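Local coordinates for protein transcriptional regulator, LacI family (Burkholderia phymatum, PDB 2RGY) that probably regulates transcription as a LacI-family regulator whose periplasmic-binding-protein-like core is expected to sense a small sugar-like effector, at residues 219-224 / 235-240. Sequence-based numbering, arbitrary orientation.
Sequences VSVIGY and PALTSV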
loop_
_atom_site.group_PDB
_atom_site.type_symbol
_atom_site.label_atom_id
_atom_site.label_comp_id
_atom_site.label_asym_id
_atom_site.label_seq_id
_atom_site.Cartn_x
_atom_site.Cartn_y
_atom_site.Cartn_z
ATOM N N VAL A 219 -8.384 8.196 24.528
ATOM C CA VAL A 219 -7.932 9.133 23.508
ATOM C C VAL A 219 -8.688 8.978 22.203
ATOM O O VAL A 219 -8.865 7.867 21.712
ATOM C CB VAL A 219 -6.430 8.947 23.203
ATOM C CG1 VAL A 219 -6.006 9.895 22.093
ATOM C CG2 VAL A 219 -5.611 9.214 24.447
ATOM N N SER A 220 -9.136 10.101 21.651
ATOM C CA SER A 220 -9.849 10.105 20.383
ATOM C C SER A 220 -8.813 10.460 19.336
ATOM O O SER A 220 -8.060 11.407 19.505
ATOM C CB SER A 220 -10.970 11.141 20.399
ATOM O OG SER A 220 -12.065 10.683 21.171
ATOM N N VAL A 221 -8.774 9.686 18.260
ATOM C CA VAL A 221 -7.788 9.890 17.207
ATOM C C VAL A 221 -8.435 10.109 15.850
ATOM O O VAL A 221 -9.308 9.351 15.451
ATOM C CB VAL A 221 -6.849 8.657 17.097
ATOM C CG1 VAL A 221 -5.800 8.886 16.014
ATOM C CG2 VAL A 221 -6.190 8.378 18.440
ATOM N N ILE A 222 -8.012 11.146 15.140
ATOM C CA ILE A 222 -8.560 11.390 13.814
ATOM C C ILE A 222 -7.431 11.476 12.794
ATOM O O ILE A 222 -6.439 12.163 13.018
ATOM C CB ILE A 222 -9.390 12.679 13.755
ATOM C CG1 ILE A 222 -9.939 12.859 12.342
ATOM C CG2 ILE A 222 -8.547 13.872 14.158
ATOM C CD1 ILE A 222 -11.042 13.912 12.239
ATOM N N GLY A 223 -7.583 10.769 11.679
ATOM C CA GLY A 223 -6.551 10.778 10.660
ATOM C C GLY A 223 -6.829 11.727 9.511
ATOM O O GLY A 223 -7.736 12.554 9.584
ATOM N N TYR A 224 -6.064 11.596 8.434
ATOM C CA TYR A 224 -6.227 12.477 7.285
ATOM C C TYR A 224 -5.910 11.694 6.013
ATOM O O TYR A 224 -4.913 10.976 5.963
ATOM C CB TYR A 224 -5.276 13.661 7.427
ATOM C CG TYR A 224 -5.631 14.868 6.602
ATOM C CD1 TYR A 224 -6.345 15.929 7.155
ATOM C CD2 TYR A 224 -5.211 14.973 5.280
ATOM C CE1 TYR A 224 -6.627 17.080 6.408
ATOM C CE2 TYR A 224 -5.487 16.111 4.518
ATOM C CZ TYR A 224 -6.192 17.165 5.087
ATOM O OH TYR A 224 -6.437 18.307 4.342
ATOM N N PRO A 235 -9.204 0.615 16.550
ATOM C CA PRO A 235 -10.569 0.634 16.004
ATOM C C PRO A 235 -10.653 1.317 14.640
ATOM O O PRO A 235 -9.693 1.956 14.205
ATOM C CB PRO A 235 -11.335 1.405 17.066
ATOM C CG PRO A 235 -10.319 2.438 17.481
ATOM C CD PRO A 235 -9.074 1.590 17.648
ATOM N N ALA A 236 -11.800 1.189 13.975
ATOM C CA ALA A 236 -11.994 1.806 12.664
ATOM C C ALA A 236 -11.637 3.287 12.780
ATOM O O ALA A 236 -12.194 4.001 13.610
ATOM C CB ALA A 236 -13.434 1.634 12.208
ATOM N N LEU A 237 -10.707 3.736 11.938
ATOM C CA LEU A 237 -10.214 5.111 11.990
ATOM C C LEU A 237 -11.068 6.198 11.353
ATOM O O LEU A 237 -11.359 6.153 10.151
ATOM C CB LEU A 237 -8.812 5.177 11.375
ATOM C CG LEU A 237 -8.103 6.530 11.424
ATOM C CD1 LEU A 237 -7.756 6.878 12.872
ATOM C CD2 LEU A 237 -6.847 6.475 10.567
ATOM N N THR A 238 -11.452 7.179 12.171
ATOM C CA THR A 238 -12.225 8.323 11.700
ATOM C C THR A 238 -11.187 9.181 10.992
ATOM O O THR A 238 -10.119 9.461 11.539
ATOM C CB THR A 238 -12.864 9.095 12.878
ATOM O OG1 THR A 238 -13.911 8.293 13.452
ATOM C CG2 THR A 238 -13.444 10.429 12.403
ATOM N N SER A 239 -11.491 9.588 9.767
ATOM C CA SER A 239 -10.528 10.347 8.989
ATOM C C SER A 239 -11.146 11.404 8.089
ATOM O O SER A 239 -12.285 11.276 7.660
ATOM C CB SER A 239 -9.714 9.364 8.135
ATOM O OG SER A 239 -8.728 10.011 7.346
ATOM N N VAL A 240 -10.376 12.454 7.821
ATOM C CA VAL A 240 -10.809 13.519 6.934
ATOM C C VAL A 240 -10.678 12.940 5.519
ATOM O O VAL A 240 -9.606 12.472 5.118
ATOM C CB VAL A 240 -9.905 14.763 7.077
ATOM C CG1 VAL A 240 -10.244 15.783 6.010
ATOM C CG2 VAL A 240 -10.079 15.375 8.467
#
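With CG anti to the backbone N (chi1 -160°), the ring of Tyr224 lies obliquely against Val240, CD1 3.7 Å from its CB, while CE1 meets the CG1 branch. Ile222 CG1 is likewise anti to its backbone N (chi1 -180°), and the extended second torsion (166°) carries CD1 to 4.2 Å from Val240 CG2, so Val240 bridges Ile222 and Tyr224 on one face of the sheet. Between them, Gly223 joins the two parallel strands through its own peptide groups. Gly223 N donates to Thr238 O at 2.9 Å, nearly straight and in the carbonyl plane; Val240 N donates to Gly223 O at 3.2 Å, from well above the plane of the Gly223 carbonyl. Thr238 O also receives a CA-H...O contact from Ile222 CA (3.4 Å). On the other face, Ser239 OG sits over the Gly223-Tyr224 peptide, 3.4 Å from Gly223 C, and is hydrogen-bonded to Asp198 at the start of helix 198-210. On that face too, Leu237 CD1 packs 4.2 Å from Val221 CG1. The strands belong to the C-terminal lobe of the periplasmic-binding-protein-like fold, where 220-223 runs between strands 192-195 and 238-241. Helix 112-125 covers the Ile222 and Val240 side, its His112 hydrogen-bonded through ND1 to Tyr224 OH; helix 198-210 packs on Val221 and Leu237 from the opposite side.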